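Local coordinates for protein pectate lyase (Cellvibrio cellulosa, PDB 1GXM) that probably cleaves pectate (polygalacturonic acid) by anti-beta-elimination, this chain being its family 10 polysaccharide lyase catalytic module, at residues Glu234-Gln237 and Ala238-Gly242; Gly174-Tyr177 and Ile178-Gln182; Thr190-Cys193 and Ala194-Ala198; Leu223-Leu226 and Met227-Pro230. All blocks are in the same frame, centred on the assembly; numbering follows the deposited sequence.

Interaction 1 of 4, residues Glu234-Gln237 and Ala238-Gly242. Unlike the reference sequence in segment 234-237: Gln237 (reference Arg).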
ATOM      1  N   GLU A 234      -8.304  -7.273 -18.745  1.00 14.07           N
ATOM      2  CA  GLU A 234      -8.682  -6.103 -17.960  1.00 14.51           C
ATOM      3  C   GLU A 234      -7.560  -5.643 -17.056  1.00 13.46           C
ATOM      4  O   GLU A 234      -7.343  -4.439 -16.896  1.00 13.60           O
ATOM      5  CB  GLU A 234      -9.935  -6.344 -17.119  1.00 15.66           C
ATOM      6  CG  GLU A 234     -10.461  -5.033 -16.543  1.00 17.80           C
ATOM      7  CD  GLU A 234     -11.686  -5.159 -15.649  1.00 21.30           C
ATOM      8  OE1 GLU A 234     -12.198  -6.286 -15.472  1.00 23.57           O
ATOM      9  OE2 GLU A 234     -12.117  -4.120 -15.114  1.00 22.86           O
ATOM     10  N   ILE A 235      -6.852  -6.575 -16.444  1.00 12.09           N
ATOM     11  CA  ILE A 235      -5.772  -6.204 -15.534  1.00 11.74           C
ATOM     12  C   ILE A 235      -4.626  -5.593 -16.291  1.00 11.21           C
ATOM     13  O   ILE A 235      -4.093  -4.575 -15.861  1.00 10.68           O
ATOM     14  CB  ILE A 235      -5.353  -7.384 -14.650  1.00 12.69           C
ATOM     15  CG1 ILE A 235      -6.516  -7.654 -13.669  1.00 13.15           C
ATOM     16  CG2 ILE A 235      -4.015  -7.085 -13.958  1.00 12.83           C
ATOM     17  CD1 ILE A 235      -6.394  -8.913 -12.905  1.00 15.55           C
ATOM     18  N   GLU A 236      -4.272  -6.155 -17.442  1.00 11.17           N
ATOM     19  CA  GLU A 236      -3.232  -5.570 -18.255  1.00 11.63           C
ATOM     20  C   GLU A 236      -3.613  -4.146 -18.656  1.00 11.77           C
ATOM     21  O   GLU A 236      -2.798  -3.236 -18.584  1.00 11.59           O
ATOM     22  CB  GLU A 236      -2.938  -6.438 -19.488  1.00 12.34           C
ATOM     23  CG  GLU A 236      -1.954  -5.750 -20.418  1.00 15.11           C
ATOM     24  CD  GLU A 236      -1.450  -6.621 -21.546  1.00 17.46           C
ATOM     25  OE1 GLU A 236      -1.977  -7.724 -21.712  1.00 20.51           O
ATOM     26  OE2 GLU A 236      -0.543  -6.196 -22.281  1.00 21.30           O
ATOM     27  N   GLN A 237      -4.850  -3.956 -19.075  1.00 11.80           N
ATOM     28  CA  GLN A 237      -5.326  -2.636 -19.426  1.00 12.79           C
ATOM     29  C   GLN A 237      -5.220  -1.669 -18.235  1.00 12.01           C
ATOM     30  O   GLN A 237      -4.783  -0.535 -18.385  1.00 12.00           O
ATOM     31  CB  GLN A 237      -6.784  -2.702 -19.866  1.00 14.61           C
ATOM     32  CG  GLN A 237      -7.336  -1.299 -20.136  1.00 19.64           C
ATOM     33  CD  GLN A 237      -8.764  -1.297 -20.590  1.00 25.29           C
ATOM     34  OE1 GLN A 237      -9.029  -1.142 -21.776  1.00 30.61           O
ATOM     35  NE2 GLN A 237      -9.694  -1.449 -19.658  1.00 28.00           N
ATOM     36  N   ALA A 238      -5.625  -2.128 -17.068  1.00 11.45           N
ATOM     37  CA  ALA A 238      -5.585  -1.294 -15.864  1.00 11.36           C
ATOM     38  C   ALA A 238      -4.163  -0.882 -15.539  1.00 10.85           C
ATOM     39  O   ALA A 238      -3.893   0.257 -15.193  1.00 10.59           O
ATOM     40  CB  ALA A 238      -6.190  -2.034 -14.668  1.00 11.54           C
ATOM     41  N   VAL A 239      -3.249  -1.835 -15.589  1.00 10.51           N
ATOM     42  CA  VAL A 239      -1.876  -1.574 -15.256  1.00 10.33           C
ATOM     43  C   VAL A 239      -1.268  -0.653 -16.288  1.00  9.88           C
ATOM     44  O   VAL A 239      -0.605   0.301 -15.948  1.00 10.51           O
ATOM     45  CB  VAL A 239      -1.053  -2.851 -15.142  1.00 10.81           C
ATOM     46  CG1 VAL A 239       0.425  -2.521 -14.949  1.00 12.48           C
ATOM     47  CG2 VAL A 239      -1.565  -3.683 -13.991  1.00 11.47           C
ATOM     48  N   ARG A 240      -1.465  -0.950 -17.554  1.00 10.36           N
ATOM     49  CA  ARG A 240      -0.911  -0.101 -18.601  1.00 10.52           C
ATOM     50  C   ARG A 240      -1.448   1.307 -18.475  1.00  9.85           C
ATOM     51  O   ARG A 240      -0.708   2.269 -18.668  1.00 10.72           O
ATOM     52  CB  ARG A 240      -1.219  -0.644 -19.982  1.00 11.27           C
ATOM     53  CG  ARG A 240      -0.402  -1.835 -20.337  1.00 13.48           C
ATOM     54  CD  ARG A 240      -0.757  -2.352 -21.720  1.00 14.94           C
ATOM     55  NE  ARG A 240       0.078  -3.457 -22.154  1.00 18.18           N
ATOM     56  CZ  ARG A 240       1.282  -3.336 -22.682  1.00 19.65           C
ATOM     57  NH1 ARG A 240       1.830  -2.138 -22.846  1.00 19.58           N
ATOM     58  NH2 ARG A 240       1.944  -4.427 -23.046  1.00 20.84           N
ATOM     59  N   ALA A 241      -2.715   1.466 -18.116  1.00  9.90           N
ATOM     60  CA  ALA A 241      -3.272   2.806 -17.973  1.00 10.09           C
ATOM     61  C   ALA A 241      -2.642   3.515 -16.786  1.00  9.70           C
ATOM     62  O   ALA A 241      -2.323   4.688 -16.858  1.00  9.53           O
ATOM     63  CB  ALA A 241      -4.757   2.750 -17.784  1.00 10.67           C
ATOM     64  N   GLY A 242      -2.459   2.826 -15.677  1.00  9.61           N
ATOM     65  CA  GLY A 242      -1.853   3.460 -14.514  1.00  9.06           C
ATOM     66  C   GLY A 242      -0.403   3.850 -14.755  1.00  8.68           C
ATOM     67  O   GLY A 242       0.065   4.922 -14.362  1.00  9.38           O
TER
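The guanidinium of Arg240 and the carboxylate of Glu236 meet at their edges, with their planes 31° apart. Glu236 OE2 comes up at the edge of the guanidinium, close to its plane. It takes both bonds of the side-on salt bridge. Glu236 OE2 receives Arg240 NE on its anti lone pair, at 2.8 Å. Arg240 NH2 reaches the same Glu236 OE2 at 3.1 Å, nearly along the C-O axis and with a more bent N-H...O angle. The other oxygen, Glu236 OE1, has its own salt bridge to Arg12, so the carboxylate lies between two arginines. Both side chains lie alongside and point the same way. With CG trans to the backbone N (chi1 174°) and the chain extended, the Glu236 carboxylate reaches along the helix to Arg240. Arg240 runs straight out to NE, and its CD passes 3.8 Å from Glu236 CG.

This is an i to i+4 pair, one turn apart on helix 233-246. The backbone here makes regular i+4 bonds, such as Val239 N to Ile235 O at 2.9 Å. The enzyme's family belongs to the six-hairpin clan of helical folds.

On the neighbouring side of the helix, Ile235 CG2 and Val239 CG2 meet at 4.2 Å. Ile235 and Ala238 pack on Leu179 of helix 161-181. Val239 packs on Met227 and Tyr331. Tyr331 also touches the side chains of Glu236 and Arg240.

Interaction 2 of 4, residues Gly174-Tyr177 and Ile178-Gln182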
ATOM      1  N   GLY A 174     -10.097  -8.298  -3.657  1.00 10.04           N
ATOM      2  CA  GLY A 174      -9.301  -7.085  -3.557  1.00 10.23           C
ATOM      3  C   GLY A 174      -8.946  -6.542  -4.917  1.00 10.23           C
ATOM      4  O   GLY A 174      -8.963  -5.327  -5.167  1.00  9.65           O
ATOM      5  N   THR A 175      -8.629  -7.456  -5.823  1.00  9.98           N
ATOM      6  CA  THR A 175      -8.327  -7.062  -7.185  1.00 10.01           C
ATOM      7  C   THR A 175      -9.537  -6.449  -7.850  1.00  9.66           C
ATOM      8  O   THR A 175      -9.438  -5.438  -8.530  1.00  9.85           O
ATOM      9  CB  THR A 175      -7.843  -8.274  -7.975  1.00 10.68           C
ATOM     10  OG1 THR A 175      -6.631  -8.764  -7.402  1.00 12.86           O
ATOM     11  CG2 THR A 175      -7.463  -7.877  -9.380  1.00 11.49           C
ATOM     12  N   ASP A 176     -10.686  -7.093  -7.688  1.00  9.89           N
ATOM     13  CA  ASP A 176     -11.928  -6.583  -8.212  1.00 10.99           C
ATOM     14  C   ASP A 176     -12.166  -5.169  -7.692  1.00  9.72           C
ATOM     15  O   ASP A 176     -12.546  -4.279  -8.444  1.00 10.48           O
ATOM     16  CB  ASP A 176     -13.066  -7.526  -7.836  1.00 11.83           C
ATOM     17  CG  ASP A 176     -14.353  -7.157  -8.489  1.00 13.46           C
ATOM     18  OD1 ASP A 176     -14.477  -7.371  -9.714  1.00 17.16           O
ATOM     19  OD2 ASP A 176     -15.279  -6.630  -7.848  1.00 15.41           O
ATOM     20  N   TYR A 177     -11.986  -4.981  -6.378  1.00  9.60           N
ATOM     21  CA  TYR A 177     -12.133  -3.657  -5.793  1.00  9.41           C
ATOM     22  C   TYR A 177     -11.248  -2.615  -6.489  1.00  9.08           C
ATOM     23  O   TYR A 177     -11.684  -1.535  -6.863  1.00  8.93           O
ATOM     24  CB  TYR A 177     -11.837  -3.680  -4.274  1.00  9.25           C
ATOM     25  CG  TYR A 177     -12.091  -2.333  -3.701  1.00  8.79           C
ATOM     26  CD1 TYR A 177     -11.101  -1.355  -3.713  1.00  9.63           C
ATOM     27  CD2 TYR A 177     -13.346  -1.987  -3.243  1.00  9.41           C
ATOM     28  CE1 TYR A 177     -11.356  -0.113  -3.292  1.00 10.10           C
ATOM     29  CE2 TYR A 177     -13.612  -0.734  -2.810  1.00  9.28           C
ATOM     30  CZ  TYR A 177     -12.602   0.219  -2.833  1.00  9.13           C
ATOM     31  OH  TYR A 177     -12.862   1.506  -2.436  1.00  9.74           O
ATOM     32  N   ILE A 178      -9.980  -2.954  -6.611  1.00  8.75           N
ATOM     33  CA  ILE A 178      -9.001  -2.061  -7.201  1.00  8.81           C
ATOM     34  C   ILE A 178      -9.397  -1.677  -8.623  1.00  8.97           C
ATOM     35  O   ILE A 178      -9.348  -0.528  -9.002  1.00  8.82           O
ATOM     36  CB  ILE A 178      -7.612  -2.699  -7.141  1.00  8.35           C
ATOM     37  CG1 ILE A 178      -7.102  -2.649  -5.697  1.00  9.12           C
ATOM     38  CG2 ILE A 178      -6.650  -2.010  -8.081  1.00  9.89           C
ATOM     39  CD1 ILE A 178      -5.939  -3.518  -5.462  1.00  9.07           C
ATOM     40  N   LEU A 179      -9.853  -2.651  -9.386  1.00  8.58           N
ATOM     41  CA  LEU A 179     -10.245  -2.391 -10.757  1.00  9.47           C
ATOM     42  C   LEU A 179     -11.470  -1.481 -10.819  1.00  9.85           C
ATOM     43  O   LEU A 179     -11.524  -0.580 -11.647  1.00 11.98           O
ATOM     44  CB  LEU A 179     -10.526  -3.691 -11.486  1.00  9.77           C
ATOM     45  CG  LEU A 179      -9.323  -4.585 -11.722  1.00 10.37           C
ATOM     46  CD1 LEU A 179      -9.772  -5.938 -12.263  1.00 11.85           C
ATOM     47  CD2 LEU A 179      -8.287  -3.936 -12.636  1.00 12.48           C
ATOM     48  N   LYS A 180     -12.439  -1.698  -9.929  1.00 10.46           N
ATOM     49  CA  LYS A 180     -13.636  -0.862  -9.883  1.00 11.26           C
ATOM     50  C   LYS A 180     -13.334   0.546  -9.368  1.00 11.05           C
ATOM     51  O   LYS A 180     -13.984   1.515  -9.744  1.00 13.15           O
ATOM     52  CB  LYS A 180     -14.709  -1.517  -9.034  1.00 12.06           C
ATOM     53  CG  LYS A 180     -15.435  -2.604  -9.764  1.00 14.63           C
ATOM     54  CD  LYS A 180     -16.394  -3.307  -8.844  1.00 17.79           C
ATOM     55  CE  LYS A 180     -17.290  -4.255  -9.623  1.00 20.85           C
ATOM     56  NZ  LYS A 180     -16.489  -5.250 -10.345  1.00 23.53           N
ATOM     57  N   ALA A 181     -12.325   0.661  -8.511  1.00  9.74           N
ATOM     58  CA  ALA A 181     -12.005   1.940  -7.894  1.00  9.85           C
ATOM     59  C   ALA A 181     -11.149   2.824  -8.777  1.00  9.18           C
ATOM     60  O   ALA A 181     -11.083   4.032  -8.572  1.00 10.00           O
ATOM     61  CB  ALA A 181     -11.328   1.725  -6.567  1.00  9.87           C
ATOM     62  N   GLN A 182     -10.453   2.225  -9.729  1.00  8.68           N
ATOM     63  CA  GLN A 182      -9.528   2.956 -10.563  1.00  9.11           C
ATOM     64  C   GLN A 182     -10.266   4.099 -11.223  1.00  8.96           C
ATOM     65  O   GLN A 182     -11.328   3.921 -11.809  1.00  9.75           O
ATOM     66  CB  GLN A 182      -8.879   2.036 -11.583  1.00  9.19           C
ATOM     67  CG  GLN A 182      -7.687   2.665 -12.309  1.00  9.77           C
ATOM     68  CD  GLN A 182      -6.953   1.658 -13.177  1.00 10.67           C
ATOM     69  OE1 GLN A 182      -7.412   0.524 -13.346  1.00 12.06           O
ATOM     70  NE2 GLN A 182      -5.815   2.053 -13.712  1.00 10.15           N
TER
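Asp176 and Lys180 form the salt bridge of this stretch, one turn apart on the exposed side of the helix. Lys180 NZ is 3.0 Å from Asp176 OD1 and meets it on the syn side, 25° out of the carboxylate plane. The bond from Lys180 NZ to Asp176 OD2, at 3.1 Å, is weak. The ammonium thus straddles the two oxygens but favours OD1. A bend at the end of the lysine chain (chi4 58°) turns NZ back to the aspartate. Lys180 CD and CE pass close to Asp176 OD2 on the way.

The backbone hydrogen bonds are those of an alpha helix. Ile178 N to Gly174 O measures 3.0 Å and Ala181 N to Tyr177 O 2.8 Å. The last is the most bent, at 138°. This is the C-terminal end of helix 161-181, and Gln182 is the first residue to leave helical angles. The helix packs here against helices 219-226 and 233-246 of the lyase module, consistent with the helical fold of the six-hairpin clan.

The remaining side-chain contacts lie mostly on the buried sides. Tyr177 CE1 rests 3.8 Å from Ala181 CB, which it meets obliquely. The first torsion of Tyr177 swings the ring away from its own backbone N and along the helix to Ala181. Its hydroxyl bonds to Gly197 O. Thr175 CG2 and Leu179 CD1 lie side by side at 4.2 Å, facing helix 233-246. Thr175 OG1 bonds to Val171 O. The Ile178 side chain packs on helix 219-226.

Interaction 3 of 4, residues Thr190-Cys193 and Ala194-Ala198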
ATOM      1  N   THR A 190      -7.046   6.014 -15.001  1.00  9.54           N
ATOM      2  CA  THR A 190      -5.845   6.603 -14.405  1.00  9.13           C
ATOM      3  C   THR A 190      -5.372   5.763 -13.241  1.00  8.75           C
ATOM      4  O   THR A 190      -4.909   4.671 -13.444  1.00  8.69           O
ATOM      5  CB  THR A 190      -6.041   8.096 -14.038  1.00  9.20           C
ATOM      6  OG1 THR A 190      -7.117   8.279 -13.110  1.00  9.22           O
ATOM      7  CG2 THR A 190      -6.396   8.913 -15.298  1.00  9.01           C
ATOM      8  N   VAL A 191      -5.483   6.275 -12.020  1.00  7.85           N
ATOM      9  CA  VAL A 191      -4.938   5.608 -10.844  1.00  7.77           C
ATOM     10  C   VAL A 191      -5.945   5.700  -9.696  1.00  7.76           C
ATOM     11  O   VAL A 191      -7.146   5.654  -9.942  1.00  8.59           O
ATOM     12  CB  VAL A 191      -3.517   6.096 -10.497  1.00  8.63           C
ATOM     13  CG1 VAL A 191      -2.555   5.706 -11.592  1.00  8.18           C
ATOM     14  CG2 VAL A 191      -3.465   7.599 -10.219  1.00  9.11           C
ATOM     15  N   TRP A 192      -5.462   5.795  -8.462  1.00  7.08           N
ATOM     16  CA  TRP A 192      -6.307   5.698  -7.299  1.00  7.05           C
ATOM     17  C   TRP A 192      -6.011   6.834  -6.357  1.00  6.80           C
ATOM     18  O   TRP A 192      -4.922   7.383  -6.329  1.00  8.04           O
ATOM     19  CB  TRP A 192      -6.062   4.370  -6.535  1.00  7.25           C
ATOM     20  CG  TRP A 192      -6.379   3.189  -7.372  1.00  8.01           C
ATOM     21  CD1 TRP A 192      -7.548   2.502  -7.396  1.00  8.16           C
ATOM     22  CD2 TRP A 192      -5.553   2.608  -8.384  1.00  7.53           C
ATOM     23  NE1 TRP A 192      -7.495   1.518  -8.340  1.00  9.11           N
ATOM     24  CE2 TRP A 192      -6.282   1.553  -8.964  1.00  7.53           C
ATOM     25  CE3 TRP A 192      -4.256   2.850  -8.835  1.00  8.54           C
ATOM     26  CZ2 TRP A 192      -5.770   0.768  -9.990  1.00  9.14           C
ATOM     27  CZ3 TRP A 192      -3.749   2.087  -9.842  1.00  8.40           C
ATOM     28  CH2 TRP A 192      -4.509   1.068 -10.435  1.00  8.58           C
ATOM     29  N   CYS A 193      -7.001   7.156  -5.553  1.00  7.18           N
ATOM     30  CA  CYS A 193      -6.838   7.999  -4.383  1.00  7.40           C
ATOM     31  C   CYS A 193      -6.204   7.182  -3.280  1.00  7.19           C
ATOM     32  O   CYS A 193      -6.237   5.974  -3.282  1.00  8.06           O
ATOM     33  CB  CYS A 193      -8.216   8.515  -3.936  1.00  7.38           C
ATOM     34  SG  CYS A 193      -8.148   9.865  -2.769  1.00  8.36           S
ATOM     35  N   ALA A 194      -5.634   7.854  -2.293  1.00  7.51           N
ATOM     36  CA  ALA A 194      -5.048   7.139  -1.169  1.00  7.54           C
ATOM     37  C   ALA A 194      -6.096   6.387  -0.367  1.00  7.71           C
ATOM     38  O   ALA A 194      -5.782   5.437   0.319  1.00  7.85           O
ATOM     39  CB  ALA A 194      -4.269   8.046  -0.285  1.00  7.40           C
ATOM     40  N   GLN A 195      -7.343   6.811  -0.460  1.00  7.33           N
ATOM     41  CA  GLN A 195      -8.422   6.083   0.170  1.00  7.94           C
ATOM     42  C   GLN A 195      -9.684   6.279  -0.648  1.00  7.60           C
ATOM     43  O   GLN A 195      -9.892   7.339  -1.234  1.00  7.95           O
ATOM     44  CB  GLN A 195      -8.619   6.472   1.634  1.00  8.08           C
ATOM     45  CG  GLN A 195      -8.777   7.924   1.885  1.00  9.14           C
ATOM     46  CD  GLN A 195      -7.503   8.732   1.705  1.00  7.62           C
ATOM     47  OE1 GLN A 195      -6.433   8.328   2.187  1.00  8.98           O
ATOM     48  NE2 GLN A 195      -7.613   9.881   1.076  1.00  8.41           N
ATOM     49  N   HIS A 196     -10.498   5.222  -0.689  1.00  8.09           N
ATOM     50  CA  HIS A 196     -11.749   5.189  -1.439  1.00  8.39           C
ATOM     51  C   HIS A 196     -12.834   4.615  -0.560  1.00  8.57           C
ATOM     52  O   HIS A 196     -12.564   3.876   0.378  1.00  8.75           O
ATOM     53  CB  HIS A 196     -11.644   4.285  -2.665  1.00  8.64           C
ATOM     54  CG  HIS A 196     -10.860   4.849  -3.802  1.00  8.48           C
ATOM     55  ND1 HIS A 196     -11.455   5.216  -4.985  1.00  8.55           N
ATOM     56  CD2 HIS A 196      -9.536   5.104  -3.950  1.00  8.99           C
ATOM     57  CE1 HIS A 196     -10.530   5.667  -5.819  1.00  7.81           C
ATOM     58  NE2 HIS A 196      -9.355   5.603  -5.215  1.00  8.33           N
ATOM     59  N   GLY A 197     -14.076   4.898  -0.919  1.00  8.73           N
ATOM     60  CA  GLY A 197     -15.194   4.366  -0.161  1.00  9.15           C
ATOM     61  C   GLY A 197     -15.235   2.863  -0.295  1.00  9.25           C
ATOM     62  O   GLY A 197     -15.166   2.319  -1.387  1.00  9.30           O
ATOM     63  N   ALA A 198     -15.342   2.185   0.833  1.00  9.82           N
ATOM     64  CA  ALA A 198     -15.348   0.747   0.847  1.00 10.74           C
ATOM     65  C   ALA A 198     -16.513   0.185   0.072  1.00 11.17           C
ATOM     66  O   ALA A 198     -16.396  -0.878  -0.523  1.00 11.86           O
ATOM     67  CB  ALA A 198     -15.382   0.250   2.269  1.00 11.67           C
TER
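Trp192 meets His196 four residues on, edge toward face. The five-membered ring of the indole is 5.8 Å from the imidazole, centre to centre, with the planes at 66°. The stack is offset, and His196 NE2 comes in at the edge of the indole, near its plane. Trp192 CB is 3.8 Å from His196 NE2. The indole NE1 bonds elsewhere, to Ile178 O, and the ring packs on helix 219-226.

Cys193 carries most of the contact. Its backbone N donates to His196 NE2 at 2.8 Å, with an N-H...N angle of 146°. The donor stands a little out of the imidazole plane. Cys193 CB also lies close to His196 NE2, at 3.4 Å. The sulfur is placed opposite the backbone N (chi1 -166°) and so turns toward the residues that follow. Cys193 SG is 3.4 Å from Gln195 O, and it lies obliquely over the His196 ring at 5.5 Å from its centre.

The chain bends between Cys193 and His196 as it enters strand 195-196, which pairs antiparallel with strand 130-131. His196 lies against this bend. Its other ring nitrogen, ND1, is bonded to Tyr201 O. Both ring nitrogens are thus engaged and the imidazole is fixed in rotation. NE2 acts as an acceptor, which is consistent with the hydrogen sitting on ND1.

Interaction 4 of 4, residues Leu223-Leu226 and Met227-Pro230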
ATOM      1  N   LEU A 223      -0.363  -0.523  -8.430  1.00  8.43           N
ATOM      2  CA  LEU A 223       0.108  -1.078  -9.694  1.00  8.58           C
ATOM      3  C   LEU A 223       1.031  -2.270  -9.490  1.00  8.44           C
ATOM      4  O   LEU A 223       0.933  -3.274 -10.171  1.00  9.51           O
ATOM      5  CB  LEU A 223       0.784  -0.006 -10.532  1.00  8.78           C
ATOM      6  CG  LEU A 223      -0.182   1.050 -11.032  1.00  9.11           C
ATOM      7  CD1 LEU A 223       0.568   2.261 -11.590  1.00  9.08           C
ATOM      8  CD2 LEU A 223      -1.138   0.525 -12.086  1.00  9.46           C
ATOM      9  N   ALA A 224       1.923  -2.158  -8.529  1.00  8.44           N
ATOM     10  CA  ALA A 224       2.845  -3.240  -8.243  1.00  9.24           C
ATOM     11  C   ALA A 224       2.052  -4.483  -7.829  1.00  9.41           C
ATOM     12  O   ALA A 224       2.329  -5.587  -8.293  1.00  9.96           O
ATOM     13  CB  ALA A 224       3.804  -2.826  -7.162  1.00  9.40           C
ATOM     14  N   PHE A 225       1.063  -4.322  -6.962  1.00  9.32           N
ATOM     15  CA  PHE A 225       0.214  -5.453  -6.610  1.00  9.42           C
ATOM     16  C   PHE A 225      -0.484  -6.038  -7.836  1.00  9.99           C
ATOM     17  O   PHE A 225      -0.501  -7.247  -8.025  1.00 10.28           O
ATOM     18  CB  PHE A 225      -0.845  -5.094  -5.576  1.00  9.74           C
ATOM     19  CG  PHE A 225      -1.894  -6.134  -5.493  1.00 10.51           C
ATOM     20  CD1 PHE A 225      -1.604  -7.376  -4.969  1.00 10.30           C
ATOM     21  CD2 PHE A 225      -3.124  -5.918  -6.071  1.00 11.42           C
ATOM     22  CE1 PHE A 225      -2.558  -8.382  -5.000  1.00 11.47           C
ATOM     23  CE2 PHE A 225      -4.058  -6.914  -6.113  1.00 10.84           C
ATOM     24  CZ  PHE A 225      -3.776  -8.138  -5.554  1.00 11.99           C
ATOM     25  N   LEU A 226      -1.081  -5.195  -8.657  1.00  9.69           N
ATOM     26  CA  LEU A 226      -1.757  -5.698  -9.851  1.00 10.16           C
ATOM     27  C   LEU A 226      -0.827  -6.470 -10.741  1.00 10.60           C
ATOM     28  O   LEU A 226      -1.244  -7.446 -11.357  1.00 10.79           O
ATOM     29  CB  LEU A 226      -2.425  -4.585 -10.635  1.00  9.75           C
ATOM     30  CG  LEU A 226      -3.668  -3.989  -9.998  1.00 10.71           C
ATOM     31  CD1 LEU A 226      -4.107  -2.818 -10.882  1.00 12.25           C
ATOM     32  CD2 LEU A 226      -4.800  -4.982  -9.813  1.00 10.68           C
ATOM     33  N   MET A 227       0.429  -6.061 -10.793  1.00 10.48           N
ATOM     34  CA  MET A 227       1.423  -6.706 -11.607  1.00 10.97           C
ATOM     35  C   MET A 227       1.852  -8.072 -11.058  1.00 11.81           C
ATOM     36  O   MET A 227       2.539  -8.800 -11.768  1.00 12.84           O
ATOM     37  CB  MET A 227       2.614  -5.775 -11.805  1.00 10.89           C
ATOM     38  CG  MET A 227       2.266  -4.637 -12.719  1.00 11.35           C
ATOM     39  SD  MET A 227       3.490  -3.353 -12.813  1.00 14.31           S
ATOM     40  CE  MET A 227       4.513  -3.902 -14.161  1.00 16.01           C
ATOM     41  N   THR A 228       1.452  -8.420  -9.837  1.00 11.44           N
ATOM     42  CA  THR A 228       1.690  -9.765  -9.318  1.00 12.30           C
ATOM     43  C   THR A 228       0.582 -10.727  -9.768  1.00 12.57           C
ATOM     44  O   THR A 228       0.721 -11.935  -9.602  1.00 13.98           O
ATOM     45  CB  THR A 228       1.755  -9.826  -7.771  1.00 12.55           C
ATOM     46  OG1 THR A 228       0.444  -9.590  -7.220  1.00 13.11           O
ATOM     47  CG2 THR A 228       2.722  -8.781  -7.151  1.00 13.39           C
ATOM     48  N   GLN A 229      -0.525 -10.195 -10.264  1.00 13.19           N
ATOM     49  CA  GLN A 229      -1.701 -10.998 -10.585  1.00 13.59           C
ATOM     50  C   GLN A 229      -1.646 -11.551 -11.991  1.00 14.87           C
ATOM     51  O   GLN A 229      -0.928 -11.032 -12.847  1.00 14.56           O
ATOM     52  CB  GLN A 229      -2.964 -10.158 -10.402  1.00 13.68           C
ATOM     53  CG  GLN A 229      -3.157  -9.731  -8.978  1.00 13.95           C
ATOM     54  CD  GLN A 229      -3.214 -10.952  -8.065  1.00 13.49           C
ATOM     55  OE1 GLN A 229      -4.177 -11.710  -8.121  1.00 14.82           O
ATOM     56  NE2 GLN A 229      -2.170 -11.175  -7.280  1.00 15.05           N
ATOM     57  N   PRO A 230      -2.390 -12.638 -12.231  1.00 15.86           N
ATOM     58  CA  PRO A 230      -2.579 -13.081 -13.606  1.00 16.44           C
ATOM     59  C   PRO A 230      -3.063 -11.913 -14.434  1.00 15.79           C
ATOM     60  O   PRO A 230      -4.039 -11.260 -14.066  1.00 16.59           O
ATOM     61  CB  PRO A 230      -3.660 -14.160 -13.480  1.00 16.20           C
ATOM     62  CG  PRO A 230      -3.543 -14.680 -12.107  1.00 17.30           C
ATOM     63  CD  PRO A 230      -3.122 -13.496 -11.284  1.00 16.71           C
TER
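Phe225 and Thr228 form the tight part of this contact, at the C-terminal part of helix 219-226, with a type I beta turn from Leu226 to Gln229. Phe225 O accepts two bonds. Thr228 OG1 donates to it at 2.7 Å, in the carbonyl plane. Thr228 N reaches the same Phe225 O at 2.9 Å, from above that plane. Thr228 OG1 lies between its own backbone N and carbonyl carbon (chi1 70°), which turns the hydroxyl back to the helix. Gln229 NE2 then donates to Thr228 OG1 at 3.1 Å, almost straight at 167°. Its amide lies nearly parallel to the Phe225 ring, 17° apart, with Gln229 NE2 3.6 Å from Phe225 CE1. Gln229 N closes the turn on Leu226 O at 3.0 Å.

Met227 CG lies 3.2 Å from Leu223 O, while the sulfur end leads away and packs on helix 318-329. The contact is looser only toward Pro230, which is exposed.

Gln229 NE2 is also bonded to Asp145 OD1. A chain of bonds therefore runs from Asp145 through the amide and the hydroxyl. It ends on Phe225 O and would hold the threonine hydroxyl and the glutamine amide in place.

Along the chain the order is interaction 2, interaction 3, interaction 4, interaction 1. All four belong to the pectate lyase module. The centres of interaction 2 and interaction 3 are about 9 Å apart. Those of interaction 1 and interaction 4 are about 10 Å apart. Those of interaction 1 and interaction 3 are about 16 Å apart. Helices 161-181, 219-226 and 233-246 pack against one another, and the last two are consecutive. Gln182, just after helix 161-181, bonds through NE2 to Thr190 O of interaction 3 and Ala238 O of interaction 1. Trp192 packs on Leu223 and Leu226 of interaction 4. The four contacts thus sit side by side where these helices meet the loop and strand of 190-198.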